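Local coordinates for SH2 domain-containing protein 3C (Homo sapiens, PDB 3T6G), which acts as an adapter in cell adhesion and migration signalling, its C-terminal Cdc25-homology domain, the part in this chain, being closed and incapable of canonical nucleotide exchange, at residues H56-D61 with G140-M145; L100-T105 with N144-A149; T205-L210 with G254-N259; P199-T204 with A250-L255. The protein carries 2 engineered substitutions. All blocks are in the same frame, centred on the assembly; numbering follows the deposited sequence.

From the N terminus, helix 50-64 enters first; interaction 1 joins its 56-61 turns to the loop at 140-145 and so closes a long helical excursion. Helix 93-115 lies inside that excursion, and interaction 2 carries its 100-105 turns to 144-149, so loops 1 and 2 cross and share N144 and M145. D61 binds R102 and S147, which couples the two. Further on, the 199-210 loop meets the start of helix 253-263 twice: interaction 4 (199-204 with 250-255) and interaction 3 (205-210 with 254-259) also cross, sharing G254 and L255. The halves join where the backbones of G143 and M145 pair with F206.

Interaction 1: residues H56-D61 with G140-M145; sequences HVTKVD and GTMGNM
T58 and N144 bring helix 50-64 and the 140-145 loop to their nearest backbone approach, 6.4 Å from T58 CA to N144 CA. The loop turns at G143, whose positive phi (46°) ends the preceding helical run, and N144 then takes the N-cap position of helix 145-155. Its CG stands anti to the backbone N (chi1 174°), which carries the amide across to the 56-61 helix. There ND2 makes two bonds: a nearly straight one to D61 OD2 at 2.7 Å, lying in the amide plane and using the anti lone pair, and a longer one to T58 OG1 at 3.3 Å, tilted from that plane. OD1 turns back to accept weakly from F146 N and S147 N. One asparagine thus caps one helix while holding another, here within the all-helical Cdc25-homology domain. An alanine in place of N144 is likely to leave D61 OD2 and T58 OG1 each short of a donor and the helix start uncapped. Both oxygens have further partners, S147 OG for D61 OD2 and A54 O for T58 OG1. M142, bent at chi2 and chi3, lies against the same threonine, with CG 3.5 Å from T58 OG1 and CE 4.1 Å from T58 CG2.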
loop_
_atom_site.group_PDB
_atom_site.type_symbol
_atom_site.label_atom_id
_atom_site.label_comp_id
_atom_site.label_asym_id
_atom_site.label_seq_id
_atom_site.Cartn_x
_atom_site.Cartn_y
_atom_site.Cartn_z
ATOM N N HIS A 56 11.398 9.113 13.061
ATOM C CA HIS A 56 11.640 9.930 11.886
ATOM C C HIS A 56 10.912 9.466 10.618
ATOM O O HIS A 56 10.323 10.297 9.932
ATOM C CB HIS A 56 13.128 10.102 11.649
ATOM C CG HIS A 56 13.744 11.131 12.546
ATOM N ND1 HIS A 56 13.740 11.012 13.920
ATOM C CD2 HIS A 56 14.316 12.328 12.272
ATOM C CE1 HIS A 56 14.306 12.075 14.450
ATOM N NE2 HIS A 56 14.672 12.889 13.473
ATOM N N VAL A 57 10.949 8.156 10.311
ATOM C CA VAL A 57 10.333 7.654 9.083
ATOM C C VAL A 57 8.839 7.728 9.154
ATOM O O VAL A 57 8.198 7.897 8.135
ATOM C CB VAL A 57 10.553 6.160 8.816
ATOM C CG1 VAL A 57 11.170 5.950 7.444
ATOM C CG2 VAL A 57 11.305 5.523 9.927
ATOM N N THR A 58 8.300 7.476 10.344
ATOM C CA THR A 58 6.882 7.492 10.554
ATOM C C THR A 58 6.366 8.875 10.207
ATOM O O THR A 58 5.322 8.996 9.566
ATOM C CB THR A 58 6.538 7.198 11.996
ATOM O OG1 THR A 58 6.861 5.841 12.280
ATOM C CG2 THR A 58 5.049 7.404 12.224
ATOM N N LYS A 59 7.103 9.910 10.625
ATOM C CA LYS A 59 6.684 11.285 10.370
ATOM C C LYS A 59 6.556 11.505 8.871
ATOM O O LYS A 59 5.539 11.983 8.372
ATOM C CB LYS A 59 7.699 12.271 10.933
ATOM C CG LYS A 59 7.099 13.599 11.375
ATOM C CD LYS A 59 6.992 14.633 10.267
ATOM C CE LYS A 59 7.640 15.984 10.683
ATOM N NZ LYS A 59 7.017 16.659 11.869
ATOM N N VAL A 60 7.611 11.152 8.157
ATOM C CA VAL A 60 7.649 11.374 6.730
ATOM C C VAL A 60 6.602 10.501 6.036
ATOM O O VAL A 60 5.961 10.926 5.089
ATOM C CB VAL A 60 9.047 11.064 6.216
ATOM C CG1 VAL A 60 9.107 11.202 4.722
ATOM C CG2 VAL A 60 10.063 12.022 6.889
ATOM N N ASP A 61 6.441 9.278 6.534
ATOM C CA ASP A 61 5.544 8.308 5.953
ATOM C C ASP A 61 4.150 8.903 5.972
ATOM O O ASP A 61 3.409 8.866 4.984
ATOM C CB ASP A 61 5.537 7.012 6.796
ATOM C CG ASP A 61 6.660 6.046 6.424
ATOM O OD1 ASP A 61 7.302 6.251 5.360
ATOM O OD2 ASP A 61 6.883 5.070 7.202
ATOM N N GLY A 140 5.776 -1.796 16.885
ATOM C CA GLY A 140 5.274 -1.775 18.246
ATOM C C GLY A 140 5.155 -0.397 18.851
ATOM O O GLY A 140 4.114 -0.028 19.373
ATOM N N THR A 141 6.232 0.366 18.802
ATOM C CA THR A 141 6.218 1.703 19.363
ATOM C C THR A 141 5.417 2.649 18.464
ATOM O O THR A 141 4.492 3.325 18.922
ATOM C CB THR A 141 7.650 2.236 19.549
ATOM O OG1 THR A 141 8.360 1.378 20.443
ATOM C CG2 THR A 141 7.616 3.601 20.146
ATOM N N MET A 142 5.764 2.670 17.181
ATOM C CA MET A 142 5.157 3.587 16.222
ATOM C C MET A 142 3.819 3.146 15.619
ATOM O O MET A 142 3.113 3.970 15.042
ATOM C CB MET A 142 6.137 3.856 15.078
ATOM C CG MET A 142 7.395 4.585 15.502
ATOM S SD MET A 142 7.073 5.637 16.919
ATOM C CE MET A 142 6.434 7.068 16.070
ATOM N N GLY A 143 3.483 1.858 15.718
ATOM C CA GLY A 143 2.309 1.318 15.035
ATOM C C GLY A 143 2.233 1.780 13.581
ATOM O O GLY A 143 1.193 2.225 13.117
ATOM N N ASN A 144 3.364 1.708 12.885
ATOM C CA ASN A 144 3.473 2.116 11.495
ATOM C C ASN A 144 3.693 0.883 10.615
ATOM O O ASN A 144 4.840 0.486 10.393
ATOM C CB ASN A 144 4.632 3.132 11.328
ATOM C CG ASN A 144 4.886 3.474 9.885
ATOM O OD1 ASN A 144 4.117 3.060 9.011
ATOM N ND2 ASN A 144 5.964 4.216 9.608
ATOM N N MET A 145 2.602 0.268 10.131
ATOM C CA MET A 145 2.685 -0.970 9.343
ATOM C C MET A 145 3.360 -0.749 8.000
ATOM O O MET A 145 3.900 -1.673 7.405
ATOM C CB MET A 145 1.307 -1.581 9.080
ATOM C CG MET A 145 0.485 -1.974 10.289
ATOM S SD MET A 145 1.376 -3.011 11.478
ATOM C CE MET A 145 2.476 -1.809 12.224
#

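Interaction 2: residues L100-T105 with N144-A149; sequences LERFHT and NMFSFA
F103 and F146 meet in a T-shaped (edge-to-face) stack: the edge of the F103 ring points at the face of F146, with ring centroids 5.7 Å apart and planes at 68°. F103 CD1 is the atom over that face, 4.0 Å from F146 CE1. The CG of F103 is anti to its backbone N (chi1 -170°), and this swings the ring off the flank of its helix toward the partner, although the CB itself heads neither toward nor away from the 144-149 segment. F146 also has an anti CG, and the two side chains slide past each other in opposite directions, each reaching toward the other's backbone. F146 CZ accordingly comes to 3.7 Å from F103 N, while F103 CE1 lies 3.5 Å from F146 O, which sits at the edge of the F103 ring near its plane. A149 also comes to the ring edge, its CB in the ring plane and 3.7 Å from F103 CE1. The helices themselves, 93-115 and 145-155 of the Cdc25-homology fold, run 39° from parallel over these short segments, with axes 9.8 Å apart at closest and F103, F146, A149 and the R102 chain packed between them. R102 crosses F146 at about a right angle, extended from CG to NE, and its NE lies 3.9 Å from F146 CE2. The guanidinium and ring planes are nearly parallel, but the approach is oblique. The charge is directed elsewhere: NE forms a salt bridge with D61 OD1, and NH1 bonds to F277 O and T279 OG1. F206 stacks with F146, and L210 of helix 210-215 touches both phenylalanines.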
loop_
_atom_site.group_PDB
_atom_site.type_symbol
_atom_site.label_atom_id
_atom_site.label_comp_id
_atom_site.label_asym_id
_atom_site.label_seq_id
_atom_site.Cartn_x
_atom_site.Cartn_y
_atom_site.Cartn_z
ATOM N N LEU A 100 3.868 3.258 -3.477
ATOM C CA LEU A 100 4.560 2.049 -3.920
ATOM C C LEU A 100 6.033 2.356 -4.231
ATOM O O LEU A 100 6.917 1.538 -3.935
ATOM C CB LEU A 100 3.864 1.374 -5.116
ATOM C CG LEU A 100 2.574 0.566 -4.867
ATOM C CD1 LEU A 100 1.832 0.280 -6.177
ATOM C CD2 LEU A 100 2.821 -0.729 -4.130
ATOM N N GLU A 101 6.308 3.519 -4.821
ATOM C CA GLU A 101 7.696 3.917 -5.049
ATOM C C GLU A 101 8.382 4.056 -3.706
ATOM O O GLU A 101 9.517 3.617 -3.527
ATOM C CB GLU A 101 7.809 5.240 -5.801
ATOM C CG GLU A 101 9.261 5.697 -6.012
ATOM C CD GLU A 101 9.960 4.971 -7.160
ATOM O OE1 GLU A 101 9.279 4.666 -8.159
ATOM O OE2 GLU A 101 11.182 4.708 -7.078
ATOM N N ARG A 102 7.669 4.649 -2.756
ATOM C CA ARG A 102 8.263 4.923 -1.462
ATOM C C ARG A 102 8.684 3.617 -0.818
ATOM O O ARG A 102 9.843 3.449 -0.427
ATOM C CB ARG A 102 7.307 5.682 -0.533
ATOM C CG ARG A 102 8.029 6.281 0.691
ATOM C CD ARG A 102 7.115 7.079 1.620
ATOM N NE ARG A 102 7.689 7.203 2.955
ATOM C CZ ARG A 102 8.806 7.881 3.232
ATOM N NH1 ARG A 102 9.487 8.512 2.274
ATOM N NH2 ARG A 102 9.248 7.938 4.474
ATOM N N PHE A 103 7.716 2.715 -0.702
ATOM C CA PHE A 103 7.903 1.387 -0.137
ATOM C C PHE A 103 9.118 0.643 -0.730
ATOM O O PHE A 103 10.097 0.362 -0.014
ATOM C CB PHE A 103 6.630 0.578 -0.350
ATOM C CG PHE A 103 6.591 -0.726 0.396
ATOM C CD1 PHE A 103 6.097 -0.787 1.693
ATOM C CD2 PHE A 103 7.010 -1.899 -0.211
ATOM C CE1 PHE A 103 6.035 -1.987 2.373
ATOM C CE2 PHE A 103 6.945 -3.112 0.470
ATOM C CZ PHE A 103 6.454 -3.154 1.761
ATOM N N HIS A 104 9.086 0.330 -2.021
ATOM C CA HIS A 104 10.206 -0.437 -2.530
ATOM C C HIS A 104 11.531 0.312 -2.491
ATOM O O HIS A 104 12.578 -0.280 -2.241
ATOM C CB HIS A 104 9.973 -1.051 -3.913
ATOM C CG HIS A 104 10.961 -2.140 -4.232
ATOM N ND1 HIS A 104 11.224 -3.181 -3.362
ATOM C CD2 HIS A 104 11.789 -2.319 -5.291
ATOM C CE1 HIS A 104 12.149 -3.966 -3.883
ATOM N NE2 HIS A 104 12.506 -3.470 -5.054
ATOM N N THR A 105 11.489 1.610 -2.753
ATOM C CA THR A 105 12.707 2.399 -2.769
ATOM C C THR A 105 13.376 2.497 -1.381
ATOM O O THR A 105 14.597 2.461 -1.264
ATOM C CB THR A 105 12.447 3.741 -3.391
ATOM O OG1 THR A 105 12.286 3.532 -4.789
ATOM C CG2 THR A 105 13.622 4.708 -3.173
ATOM N N ASN A 144 3.364 1.708 12.885
ATOM C CA ASN A 144 3.473 2.116 11.495
ATOM C C ASN A 144 3.693 0.883 10.615
ATOM O O ASN A 144 4.840 0.486 10.393
ATOM C CB ASN A 144 4.632 3.132 11.328
ATOM C CG ASN A 144 4.886 3.474 9.885
ATOM O OD1 ASN A 144 4.117 3.060 9.011
ATOM N ND2 ASN A 144 5.964 4.216 9.608
ATOM N N MET A 145 2.602 0.268 10.131
ATOM C CA MET A 145 2.685 -0.970 9.343
ATOM C C MET A 145 3.360 -0.749 8.000
ATOM O O MET A 145 3.900 -1.673 7.405
ATOM C CB MET A 145 1.307 -1.581 9.080
ATOM C CG MET A 145 0.485 -1.974 10.289
ATOM S SD MET A 145 1.376 -3.011 11.478
ATOM C CE MET A 145 2.476 -1.809 12.224
ATOM N N PHE A 146 3.307 0.475 7.505
ATOM C CA PHE A 146 3.864 0.762 6.185
ATOM C C PHE A 146 5.380 0.520 6.176
ATOM O O PHE A 146 5.862 -0.396 5.512
ATOM C CB PHE A 146 3.497 2.191 5.749
ATOM C CG PHE A 146 4.164 2.639 4.456
ATOM C CD1 PHE A 146 3.631 2.322 3.236
ATOM C CD2 PHE A 146 5.310 3.390 4.480
ATOM C CE1 PHE A 146 4.231 2.735 2.074
ATOM C CE2 PHE A 146 5.908 3.805 3.316
ATOM C CZ PHE A 146 5.378 3.476 2.117
ATOM N N SER A 147 6.130 1.322 6.930
ATOM C CA SER A 147 7.590 1.155 6.993
ATOM C C SER A 147 8.066 -0.110 7.718
ATOM O O SER A 147 9.111 -0.664 7.387
ATOM C CB SER A 147 8.280 2.413 7.531
ATOM O OG SER A 147 8.493 3.322 6.447
ATOM N N PHE A 148 7.296 -0.570 8.693
ATOM C CA PHE A 148 7.517 -1.894 9.241
ATOM C C PHE A 148 7.695 -2.918 8.114
ATOM O O PHE A 148 8.658 -3.670 8.101
ATOM C CB PHE A 148 6.349 -2.299 10.120
ATOM C CG PHE A 148 6.330 -3.764 10.446
ATOM C CD1 PHE A 148 7.343 -4.329 11.215
ATOM C CD2 PHE A 148 5.291 -4.585 9.990
ATOM C CE1 PHE A 148 7.337 -5.681 11.520
ATOM C CE2 PHE A 148 5.265 -5.960 10.293
ATOM C CZ PHE A 148 6.299 -6.509 11.057
ATOM N N ALA A 149 6.777 -2.924 7.152
ATOM C CA ALA A 149 6.806 -3.914 6.073
ATOM C C ALA A 149 7.862 -3.567 5.043
ATOM O O ALA A 149 8.400 -4.443 4.375
ATOM C CB ALA A 149 5.430 -4.031 5.399
#

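Interaction 3: residues T205-L210 with G254-N259; sequences TFPHVL and GLYHTN
Y256, T205 and P207 carry most of the buried surface, and the tyrosine touches the other two. The backbones are close enough at this point for T205 CA to lie 4.5 Å from Y256 CA, which leaves T205 O 3.8 Å from Y256 CB. CG of Y256 is anti to the carbonyl carbon (chi1 -52°), and the ring is thereby laid along the 205-210 loop under P207. There P207 CD sits 4.2 Å from the ring centroid and only 4° off the ring normal, a CH-pi contact over the centre of one face. At the far end of the ring P207 CB comes to 4.0 Å from Y256 OH. T205 reaches one helical turn further on, where its OG1 is 4.1 Å from N259 CB; the amide of N259 bonds instead to T204 O. A serine in place of Y256 would probably take away the flat surface under P207 and open a gap where M84 also touches the tyrosine. Phosphorylation of Y256 is inferred only by similarity, and none is present here. The proline-tyrosine CH-pi contact joins the loop before helix 210-215 to helix 253-263 of the Cdc25-homology fold.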
loop_
_atom_site.group_PDB
_atom_site.type_symbol
_atom_site.label_atom_id
_atom_site.label_comp_id
_atom_site.label_asym_id
_atom_site.label_seq_id
_atom_site.Cartn_x
_atom_site.Cartn_y
_atom_site.Cartn_z
ATOM N N THR A 205 -1.256 4.036 13.410
ATOM C CA THR A 205 -0.757 5.323 13.020
ATOM C C THR A 205 -0.639 5.273 11.524
ATOM O O THR A 205 -0.712 6.286 10.838
ATOM C CB THR A 205 0.654 5.479 13.658
ATOM O OG1 THR A 205 0.684 6.590 14.576
ATOM C CG2 THR A 205 1.730 5.599 12.604
ATOM N N PHE A 206 -0.453 4.067 11.011
ATOM C CA PHE A 206 -0.396 3.847 9.581
ATOM C C PHE A 206 -0.674 2.375 9.307
ATOM O O PHE A 206 0.215 1.544 9.422
ATOM C CB PHE A 206 0.970 4.232 9.062
ATOM C CG PHE A 206 1.033 4.358 7.581
ATOM C CD1 PHE A 206 1.949 5.198 6.992
ATOM C CD2 PHE A 206 0.158 3.658 6.781
ATOM C CE1 PHE A 206 2.008 5.332 5.634
ATOM C CE2 PHE A 206 0.218 3.777 5.415
ATOM C CZ PHE A 206 1.148 4.605 4.841
ATOM N N PRO A 207 -1.915 2.056 8.916
ATOM C CA PRO A 207 -2.431 0.689 8.841
ATOM C C PRO A 207 -1.776 -0.058 7.697
ATOM O O PRO A 207 -1.058 0.544 6.875
ATOM C CB PRO A 207 -3.893 0.909 8.497
ATOM C CG PRO A 207 -3.829 2.103 7.574
ATOM C CD PRO A 207 -2.782 3.001 8.188
ATOM N N HIS A 208 -2.024 -1.361 7.634
ATOM C CA HIS A 208 -1.456 -2.174 6.569
ATOM C C HIS A 208 -2.296 -1.975 5.285
ATOM O O HIS A 208 -3.443 -2.414 5.209
ATOM C CB HIS A 208 -1.396 -3.648 7.026
ATOM C CG HIS A 208 -0.624 -4.540 6.107
ATOM N ND1 HIS A 208 0.551 -4.152 5.508
ATOM C CD2 HIS A 208 -0.870 -5.803 5.673
ATOM C CE1 HIS A 208 1.003 -5.136 4.744
ATOM N NE2 HIS A 208 0.159 -6.148 4.829
ATOM N N VAL A 209 -1.731 -1.301 4.289
ATOM C CA VAL A 209 -2.463 -0.982 3.063
ATOM C C VAL A 209 -1.720 -1.467 1.822
ATOM O O VAL A 209 -2.166 -1.216 0.702
ATOM C CB VAL A 209 -2.718 0.572 2.887
ATOM C CG1 VAL A 209 -3.392 1.180 4.098
ATOM C CG2 VAL A 209 -1.423 1.321 2.602
ATOM N N LEU A 210 -0.581 -2.138 1.989
ATOM C CA LEU A 210 0.128 -2.639 0.803
ATOM C C LEU A 210 -0.611 -3.736 0.013
ATOM O O LEU A 210 -0.603 -3.730 -1.212
ATOM C CB LEU A 210 1.568 -3.049 1.102
ATOM C CG LEU A 210 2.437 -2.024 0.388
ATOM C CD1 LEU A 210 2.705 -0.859 1.320
ATOM C CD2 LEU A 210 3.714 -2.629 -0.128
ATOM N N GLY A 254 -9.301 9.615 10.432
ATOM C CA GLY A 254 -9.205 10.582 11.503
ATOM C C GLY A 254 -8.604 10.015 12.767
ATOM O O GLY A 254 -8.077 10.757 13.601
ATOM N N LEU A 255 -8.671 8.695 12.912
ATOM C CA LEU A 255 -8.083 8.040 14.069
ATOM C C LEU A 255 -6.574 7.921 13.885
ATOM O O LEU A 255 -5.804 8.163 14.811
ATOM C CB LEU A 255 -8.703 6.663 14.315
ATOM C CG LEU A 255 -8.045 5.916 15.488
ATOM C CD1 LEU A 255 -8.499 6.528 16.799
ATOM C CD2 LEU A 255 -8.345 4.422 15.474
ATOM N N TYR A 256 -6.148 7.555 12.685
ATOM C CA TYR A 256 -4.728 7.427 12.431
ATOM C C TYR A 256 -4.028 8.788 12.545
ATOM O O TYR A 256 -2.913 8.878 13.074
ATOM C CB TYR A 256 -4.471 6.776 11.067
ATOM C CG TYR A 256 -5.225 5.482 10.887
ATOM C CD1 TYR A 256 -5.048 4.439 11.779
ATOM C CD2 TYR A 256 -6.125 5.304 9.829
ATOM C CE1 TYR A 256 -5.722 3.258 11.638
ATOM C CE2 TYR A 256 -6.811 4.106 9.678
ATOM C CZ TYR A 256 -6.602 3.088 10.586
ATOM O OH TYR A 256 -7.270 1.895 10.472
ATOM N N HIS A 257 -4.685 9.838 12.054
ATOM C CA HIS A 257 -4.130 11.182 12.123
ATOM C C HIS A 257 -3.920 11.572 13.586
ATOM O O HIS A 257 -2.811 11.953 13.988
ATOM C CB HIS A 257 -5.057 12.178 11.441
ATOM C CG HIS A 257 -4.844 13.597 11.873
ATOM N ND1 HIS A 257 -3.801 14.375 11.407
ATOM C CD2 HIS A 257 -5.552 14.381 12.723
ATOM C CE1 HIS A 257 -3.875 15.579 11.956
ATOM N NE2 HIS A 257 -4.922 15.606 12.761
ATOM N N THR A 258 -4.993 11.455 14.372
ATOM C CA THR A 258 -4.941 11.668 15.812
ATOM C C THR A 258 -3.777 10.930 16.467
ATOM O O THR A 258 -2.875 11.555 17.008
ATOM C CB THR A 258 -6.211 11.185 16.504
ATOM O OG1 THR A 258 -7.292 12.072 16.205
ATOM C CG2 THR A 258 -5.987 11.150 18.011
ATOM N N ASN A 259 -3.816 9.600 16.424
ATOM C CA ASN A 259 -2.747 8.786 16.984
ATOM C C ASN A 259 -1.390 9.317 16.603
ATOM O O ASN A 259 -0.535 9.529 17.455
ATOM C CB ASN A 259 -2.859 7.348 16.515
ATOM C CG ASN A 259 -4.013 6.638 17.149
ATOM O OD1 ASN A 259 -4.529 7.074 18.186
ATOM N ND2 ASN A 259 -4.431 5.531 16.546
#

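Interaction 4: residues P199-T204 with A250-L255; sequences PPLSNT and AHHGGL
L201 is modelled unusually close to H252: its CD2 stands 3.0 Å from H252 CE1, nearer than two carbons can sit, so the detail of this pair is doubtful. The two side chains lie next to each other and cross at about a right angle, but their exact spacing cannot be trusted. L201 CG is anti to the backbone N (chi1 -164°), and this sends the isobutyl group away from its own turn toward the start of helix 253-263. On that helix L255 meets it, with CD2 3.3 Å from L201 CG, a very short apolar contact whose exact length is doubtful, and 3.6 Å from L201 O, while Y256 packs against L201 from the next position. The leucine segment is itself stiffened by P200 O, which accepts from two donors on opposite faces of its plane: N203 N at 3.0 Å, and T204 OG1 at 2.8 Å, the latter 51° out of the carbonyl plane. T204 N adds a bond to L201 O at 3.1 Å. Across the contact, a type I beta turn from A250 to G253 leads into the helix, and H252 O receives L255 N at 2.9 Å. A250 and H251 also pack on a basic side chain of another protein chain. Apolar contact between L201 and L255 thus sets a 3-10 turn against the start of helix 253-263, with H252 at the N-cap an adjacent but uncertain neighbour, at a partly buried margin of the Cdc25-homology domain.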
loop_
_atom_site.group_PDB
_atom_site.type_symbol
_atom_site.label_atom_id
_atom_site.label_comp_id
_atom_site.label_asym_id
_atom_site.label_seq_id
_atom_site.Cartn_x
_atom_site.Cartn_y
_atom_site.Cartn_z
ATOM N N PRO A 199 -3.052 -4.993 13.731
ATOM C CA PRO A 199 -2.628 -4.316 14.964
ATOM C C PRO A 199 -3.783 -3.584 15.626
ATOM O O PRO A 199 -4.681 -3.113 14.921
ATOM C CB PRO A 199 -1.596 -3.307 14.467
ATOM C CG PRO A 199 -2.044 -2.987 13.077
ATOM C CD PRO A 199 -2.617 -4.266 12.525
ATOM N N PRO A 200 -3.760 -3.478 16.964
ATOM C CA PRO A 200 -4.853 -2.799 17.667
ATOM C C PRO A 200 -4.993 -1.394 17.119
ATOM O O PRO A 200 -4.036 -0.623 17.086
ATOM C CB PRO A 200 -4.391 -2.782 19.126
ATOM C CG PRO A 200 -2.912 -2.969 19.071
ATOM C CD PRO A 200 -2.633 -3.801 17.856
ATOM N N LEU A 201 -6.190 -1.088 16.645
ATOM C CA LEU A 201 -6.466 0.180 16.003
ATOM C C LEU A 201 -6.021 1.342 16.907
ATOM O O LEU A 201 -5.591 2.390 16.423
ATOM C CB LEU A 201 -7.969 0.243 15.709
ATOM C CG LEU A 201 -8.624 1.228 14.744
ATOM C CD1 LEU A 201 -8.236 0.962 13.300
ATOM C CD2 LEU A 201 -10.119 1.094 14.928
ATOM N N SER A 202 -6.096 1.141 18.220
ATOM C CA SER A 202 -5.795 2.212 19.170
ATOM C C SER A 202 -4.319 2.638 19.225
ATOM O O SER A 202 -4.006 3.726 19.709
ATOM C CB SER A 202 -6.271 1.837 20.570
ATOM O OG SER A 202 -5.358 0.952 21.187
ATOM N N ASN A 203 -3.415 1.789 18.745
ATOM C CA ASN A 203 -2.007 2.173 18.658
ATOM C C ASN A 203 -1.590 2.444 17.235
ATOM O O ASN A 203 -0.436 2.781 16.976
ATOM C CB ASN A 203 -1.080 1.111 19.273
ATOM C CG ASN A 203 0.383 1.580 19.368
ATOM O OD1 ASN A 203 0.726 2.407 20.212
ATOM N ND2 ASN A 203 1.242 1.042 18.502
ATOM N N THR A 204 -2.533 2.325 16.308
ATOM C CA THR A 204 -2.202 2.429 14.892
ATOM C C THR A 204 -2.131 3.858 14.384
ATOM O O THR A 204 -2.897 4.739 14.792
ATOM C CB THR A 204 -3.184 1.633 14.028
ATOM O OG1 THR A 204 -3.299 0.305 14.552
ATOM C CG2 THR A 204 -2.693 1.559 12.604
ATOM N N ALA A 250 -10.481 3.289 5.661
ATOM C CA ALA A 250 -10.873 4.558 5.078
ATOM C C ALA A 250 -11.770 5.303 6.057
ATOM O O ALA A 250 -11.741 6.531 6.155
ATOM C CB ALA A 250 -11.572 4.347 3.726
ATOM N N HIS A 251 -12.541 4.537 6.811
ATOM C CA HIS A 251 -13.483 5.095 7.759
ATOM C C HIS A 251 -12.735 5.589 8.993
ATOM O O HIS A 251 -13.309 6.234 9.859
ATOM C CB HIS A 251 -14.458 3.996 8.144
ATOM C CG HIS A 251 -15.414 4.369 9.230
ATOM N ND1 HIS A 251 -16.544 5.126 9.001
ATOM C CD2 HIS A 251 -15.429 4.056 10.551
ATOM C CE1 HIS A 251 -17.205 5.278 10.136
ATOM N NE2 HIS A 251 -16.548 4.643 11.092
ATOM N N HIS A 252 -11.449 5.279 9.070
ATOM C CA HIS A 252 -10.684 5.560 10.264
ATOM C C HIS A 252 -9.525 6.530 10.018
ATOM O O HIS A 252 -8.600 6.621 10.826
ATOM C CB HIS A 252 -10.178 4.248 10.874
ATOM C CG HIS A 252 -11.220 3.514 11.653
ATOM N ND1 HIS A 252 -11.041 2.227 12.109
ATOM C CD2 HIS A 252 -12.454 3.888 12.057
ATOM C CE1 HIS A 252 -12.121 1.840 12.766
ATOM N NE2 HIS A 252 -12.993 2.828 12.750
ATOM N N GLY A 253 -9.578 7.249 8.904
ATOM C CA GLY A 253 -8.551 8.229 8.585
ATOM C C GLY A 253 -8.261 9.247 9.686
ATOM O O GLY A 253 -7.122 9.698 9.840
ATOM N N GLY A 254 -9.301 9.615 10.432
ATOM C CA GLY A 254 -9.205 10.582 11.503
ATOM C C GLY A 254 -8.604 10.015 12.767
ATOM O O GLY A 254 -8.077 10.757 13.601
ATOM N N LEU A 255 -8.671 8.695 12.912
ATOM C CA LEU A 255 -8.083 8.040 14.069
ATOM C C LEU A 255 -6.574 7.921 13.885
ATOM O O LEU A 255 -5.804 8.163 14.811
ATOM C CB LEU A 255 -8.703 6.663 14.315
ATOM C CG LEU A 255 -8.045 5.916 15.488
ATOM C CD1 LEU A 255 -8.499 6.528 16.799
ATOM C CD2 LEU A 255 -8.345 4.422 15.474
#